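Local coordinates for protein tryptophan halogenase (PDB 2PYX) that probably binds FAD and acts as a flavin-dependent tryptophan halogenase with monooxygenase-type activity, at residues G16-I21 and I348-A353; G355-E358 and A362-L365. All coordinates share one frame; numbering follows the deposited sequence. Where two conformers were deposited one is given.

Contact 1. Residues G16-I21 and I348-A353; sequences GTAGWI and IAIGMA. With TLA (L(+)-tartaric acid), chain D.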
loop_
_atom_site.group_PDB
_atom_site.type_symbol
_atom_site.label_atom_id
_atom_site.label_comp_id
_atom_site.label_asym_id
_atom_site.label_seq_id
_atom_site.Cartn_x
_atom_site.Cartn_y
_atom_site.Cartn_z
ATOM N N GLY A 16 12.336 11.358 -0.333
ATOM C CA GLY A 16 11.141 10.726 -0.891
ATOM C C GLY A 16 10.120 10.433 0.196
ATOM O O GLY A 16 10.231 10.901 1.327
ATOM N N THR A 17 9.115 9.655 -0.145
ATOM C CA THR A 17 8.082 9.349 0.824
ATOM C C THR A 17 8.647 8.508 1.957
ATOM O O THR A 17 8.246 8.674 3.113
ATOM C CB THR A 17 6.906 8.619 0.195
ATOM O OG1 THR A 17 7.399 7.492 -0.519
ATOM C CG2 THR A 17 6.152 9.529 -0.717
ATOM N N ALA A 18 9.595 7.626 1.658
ATOM C CA ALA A 18 10.156 6.752 2.696
ATOM C C ALA A 18 10.878 7.557 3.771
ATOM O O ALA A 18 10.634 7.425 4.976
ATOM C CB ALA A 18 11.074 5.713 2.068
ATOM N N GLY A 19 11.739 8.469 3.333
ATOM C CA GLY A 19 12.519 9.240 4.264
ATOM C C GLY A 19 11.721 10.243 5.041
ATOM O O GLY A 19 11.862 10.345 6.275
ATOM N N TRP A 20 10.840 10.964 4.335
ATOM C CA TRP A 20 10.078 12.013 5.018
ATOM C C TRP A 20 8.940 11.496 5.887
ATOM O O TRP A 20 8.653 12.061 6.937
ATOM C CB TRP A 20 9.597 13.084 4.060
ATOM C CG TRP A 20 10.740 13.865 3.504
ATOM C CD1 TRP A 20 11.260 13.786 2.231
ATOM C CD2 TRP A 20 11.544 14.791 4.209
ATOM N NE1 TRP A 20 12.330 14.639 2.106
ATOM C CE2 TRP A 20 12.525 15.265 3.304
ATOM C CE3 TRP A 20 11.550 15.278 5.521
ATOM C CZ2 TRP A 20 13.495 16.192 3.681
ATOM C CZ3 TRP A 20 12.485 16.213 5.870
ATOM C CH2 TRP A 20 13.458 16.653 4.946
ATOM N N ILE A 21 8.312 10.391 5.496
ATOM C CA ILE A 21 7.322 9.822 6.420
ATOM C C ILE A 21 8.021 9.363 7.700
ATOM O O ILE A 21 7.507 9.547 8.810
ATOM C CB ILE A 21 6.524 8.684 5.771
ATOM C CG1 ILE A 21 5.514 9.275 4.774
ATOM C CG2 ILE A 21 5.800 7.817 6.828
ATOM C CD1 ILE A 21 4.868 8.232 3.863
ATOM N N ILE A 348 18.149 0.354 9.817
ATOM C CA ILE A 348 16.847 -0.165 9.397
ATOM C C ILE A 348 16.483 0.409 8.025
ATOM O O ILE A 348 16.617 1.596 7.760
ATOM C CB ILE A 348 15.783 0.067 10.500
ATOM C CG1 ILE A 348 14.471 -0.668 10.185
ATOM C CG2 ILE A 348 15.573 1.548 10.785
ATOM C CD1 ILE A 348 13.418 -0.539 11.283
ATOM N N ALA A 349 16.023 -0.472 7.134
ATOM C CA ALA A 349 15.659 -0.090 5.785
ATOM C C ALA A 349 14.152 0.181 5.716
ATOM O O ALA A 349 13.335 -0.616 6.204
ATOM C CB ALA A 349 16.047 -1.145 4.771
ATOM N N ILE A 350 13.796 1.292 5.088
ATOM C CA ILE A 350 12.400 1.687 4.943
ATOM C C ILE A 350 12.161 2.090 3.478
ATOM O O ILE A 350 12.956 2.854 2.889
ATOM C CB ILE A 350 12.011 2.812 5.932
ATOM C CG1 ILE A 350 12.292 2.347 7.372
ATOM C CG2 ILE A 350 10.578 3.271 5.744
ATOM C CD1 ILE A 350 11.852 3.268 8.493
ATOM N N GLY A 351 11.090 1.564 2.904
ATOM C CA GLY A 351 10.805 1.743 1.507
ATOM C C GLY A 351 11.481 0.682 0.659
ATOM O O GLY A 351 11.657 -0.473 1.116
HETATM N N MSE A 352 11.794 1.037 -0.587
HETATM C CA MSE A 352 12.341 0.092 -1.563
HETATM C C MSE A 352 13.696 -0.474 -1.155
HETATM O O MSE A 352 14.099 -1.544 -1.644
HETATM C CB MSE A 352 12.423 0.751 -2.933
HETATM C CG MSE A 352 11.055 1.200 -3.388
HETATM SE SE MSE A 352 11.042 2.110 -5.107
HETATM C CE MSE A 352 11.835 0.893 -6.025
ATOM N N ALA A 353 14.408 0.227 -0.260
ATOM C CA ALA A 353 15.657 -0.303 0.258
ATOM C C ALA A 353 15.438 -1.622 0.998
ATOM O O ALA A 353 16.365 -2.450 1.081
ATOM C CB ALA A 353 16.367 0.685 1.164
HETATM O O1 TLA D . 10.749 3.564 -1.316
HETATM O O11 TLA D . 12.797 4.364 -1.696
HETATM C C1 TLA D . 11.556 4.370 -1.865
HETATM C C2 TLA D . 10.972 5.409 -2.788
HETATM O O2 TLA D . 12.073 6.149 -3.349
HETATM C C3 TLA D . 10.023 6.354 -2.051
HETATM O O3 TLA D . 10.712 6.988 -0.998
HETATM C C4 TLA D . 9.447 7.363 -3.004
HETATM O O4 TLA D . 9.771 8.566 -2.852
HETATM O O41 TLA D . 8.679 6.940 -3.919
#
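The methyl of Ala18 packs on the backbone of Ile350 and Gly351. Ala18 CB lies 3.5 Å from Ile350 O and 4.0 Å from Gly351 CA. The one apolar side-chain pair is looser: the branch methyl CG2 of Ile350 approaches the same CB. Gly351 has a positive phi of 87°, and no side chain stands between its CA and the Ala18 methyl.

No hydrogen bond joins the two segments directly. A tartrate, probably from the crystallisation liquor, bridges them instead. Thr17 N donates to O4 of the tartrate at 3.0 Å, and Ala18 N donates to its O3 at 3.0 Å with an angle of 166°. At the other end Met352 N, of a selenomethionine, donates to O1 at 2.8 Å. In one of two conformers Met352 CG also lies 3.2 Å from tartrate O1, and the chain bends about its CG-SE bond. Backbone N-H groups of Thr17 and Ala18 thus meet an oxygen-rich ligand. This is consistent with the predicted FAD site, which includes Gly16, Thr17 and Ala18, and with a Rossmann-type glycine-rich turn.

Helix 16-31 packs here against the loop that follows strand 347-349. Ala18 also touches Ile368 of helix 363-377. Ile350 touches Thr371 of that helix.

Contact 2. Residues G355-E358 and A362-L365; sequences GFIE and ASAL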
loop_
_atom_site.group_PDB
_atom_site.type_symbol
_atom_site.label_atom_id
_atom_site.label_comp_id
_atom_site.label_asym_id
_atom_site.label_seq_id
_atom_site.Cartn_x
_atom_site.Cartn_y
_atom_site.Cartn_z
ATOM N N GLY A 355 12.460 -3.753 0.364
ATOM C CA GLY A 355 11.910 -4.667 -0.605
ATOM C C GLY A 355 10.928 -3.971 -1.485
ATOM O O GLY A 355 10.533 -2.838 -1.241
ATOM N N PHE A 356 10.526 -4.668 -2.534
ATOM C CA PHE A 356 9.587 -4.106 -3.469
ATOM C C PHE A 356 9.074 -5.184 -4.379
ATOM O O PHE A 356 9.858 -5.985 -4.920
ATOM C CB PHE A 356 10.247 -3.034 -4.310
ATOM C CG PHE A 356 9.292 -2.336 -5.237
ATOM C CD1 PHE A 356 8.368 -1.440 -4.743
ATOM C CD2 PHE A 356 9.273 -2.643 -6.580
ATOM C CE1 PHE A 356 7.459 -0.812 -5.593
ATOM C CE2 PHE A 356 8.371 -2.021 -7.443
ATOM C CZ PHE A 356 7.460 -1.125 -6.944
ATOM N N ILE A 357 7.781 -5.117 -4.652
ATOM C CA ILE A 357 7.144 -5.986 -5.624
ATOM C C ILE A 357 6.173 -5.128 -6.435
ATOM O O ILE A 357 5.964 -3.951 -6.120
ATOM C CB ILE A 357 6.382 -7.117 -4.919
ATOM C CG1 ILE A 357 5.497 -6.485 -3.799
ATOM C CG2 ILE A 357 7.389 -8.127 -4.299
ATOM C CD1 ILE A 357 4.497 -7.321 -3.309
ATOM N N GLU A 358 5.519 -5.733 -7.427
ATOM C CA GLU A 358 4.437 -5.045 -8.133
ATOM C C GLU A 358 3.447 -4.383 -7.166
ATOM O O GLU A 358 3.179 -4.909 -6.058
ATOM C CB GLU A 358 3.669 -6.068 -8.991
ATOM C CG GLU A 358 2.954 -7.136 -8.175
ATOM C CD GLU A 358 2.561 -8.280 -9.035
ATOM O OE1 GLU A 358 3.463 -9.046 -9.428
ATOM O OE2 GLU A 358 1.354 -8.350 -9.392
ATOM N N ALA A 362 -1.094 -2.342 -3.429
ATOM C CA ALA A 362 -0.495 -1.114 -2.922
ATOM C C ALA A 362 0.228 -1.323 -1.579
ATOM O O ALA A 362 -0.053 -0.656 -0.577
ATOM C CB ALA A 362 -1.566 0.015 -2.855
ATOM N N SER A 363 1.199 -2.212 -1.561
ATOM C CA SER A 363 1.914 -2.497 -0.330
ATOM C C SER A 363 2.985 -1.487 -0.012
ATOM O O SER A 363 3.425 -1.395 1.130
ATOM C CB SER A 363 2.507 -3.915 -0.343
ATOM O OG SER A 363 3.474 -4.069 -1.353
ATOM N N ALA A 364 3.392 -0.680 -0.978
ATOM C CA ALA A 364 4.635 0.103 -0.797
ATOM C C ALA A 364 4.534 1.160 0.307
ATOM O O ALA A 364 5.373 1.182 1.229
ATOM C CB ALA A 364 5.092 0.718 -2.090
ATOM N N LEU A 365 3.556 2.068 0.204
ATOM C CA LEU A 365 3.427 3.085 1.281
ATOM C C LEU A 365 2.991 2.449 2.612
ATOM O O LEU A 365 3.403 2.890 3.686
ATOM C CB LEU A 365 2.486 4.207 0.871
ATOM C CG LEU A 365 3.118 5.215 -0.089
ATOM C CD1 LEU A 365 2.039 6.124 -0.689
ATOM C CD2 LEU A 365 4.175 6.039 0.623
HETATM O O HOH W 1 1.996 -4.335 -3.594
#
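Ile357 CG1 stands between its backbone N and carbonyl carbon, chi1 49°, and brings CD1 close to Ser363. CD1 ends 3.9 Å from Ser363 OG, and CG1 is 4.0 Å from it. This is van der Waals contact between an aliphatic arm and a hydroxyl oxygen.

Phe356 CG lies anti to the backbone N, chi1 -176°, and this places the CE1 corner of the ring beside Ala364. CE1 is 4.5 Å from Ala364 CB. The methyl meets the ring at its edge, near the ring plane. The contact is loose.

Water 1 makes the polar link. It donates to Glu358 O at 2.8 Å and accepts from Ser363 N at 3.0 Å. It therefore joins the backbone just after strand 355-356 to the Ser363 N-H, where the chain leads into helix 363-377.

The carboxylate of Glu358 turns to other partners. OE1 accepts from Asn253 ND2, and OE2 is bonded to Tyr412 OH and Trp283 NE1. Ile357 also packs on Trp401 and Leu408 of helix 383-413.

The predicted tryptophan-binding Glu361 lies in the short connection between the two segments. On either side of it the segments meet by loose van der Waals packing and one bridging water. There is no direct hydrogen bond between them, so their polar link depends on that water.

In the fold
Both contacts are partly buried. The centre of contact 2 lies about 6 Å from the centre of the chain, and that of contact 1 about 13 Å. The contact centres are about 12 Å apart. Contact 1 joins distant parts of the sequence, while contact 2 links a strand to the helix that follows it, through a short connection. Strands 347-349 and 355-356 are consecutive but belong to different sheets. Leu365 of contact 2 packs by CD2 on Thr17 and Ile21 of contact 1, so helices 16-31 and 363-377 touch. Neither contact has a direct hydrogen bond: a tartrate bridges the predicted FAD-site residues Thr17 and Ala18 to Met352, and a water spans contact 2.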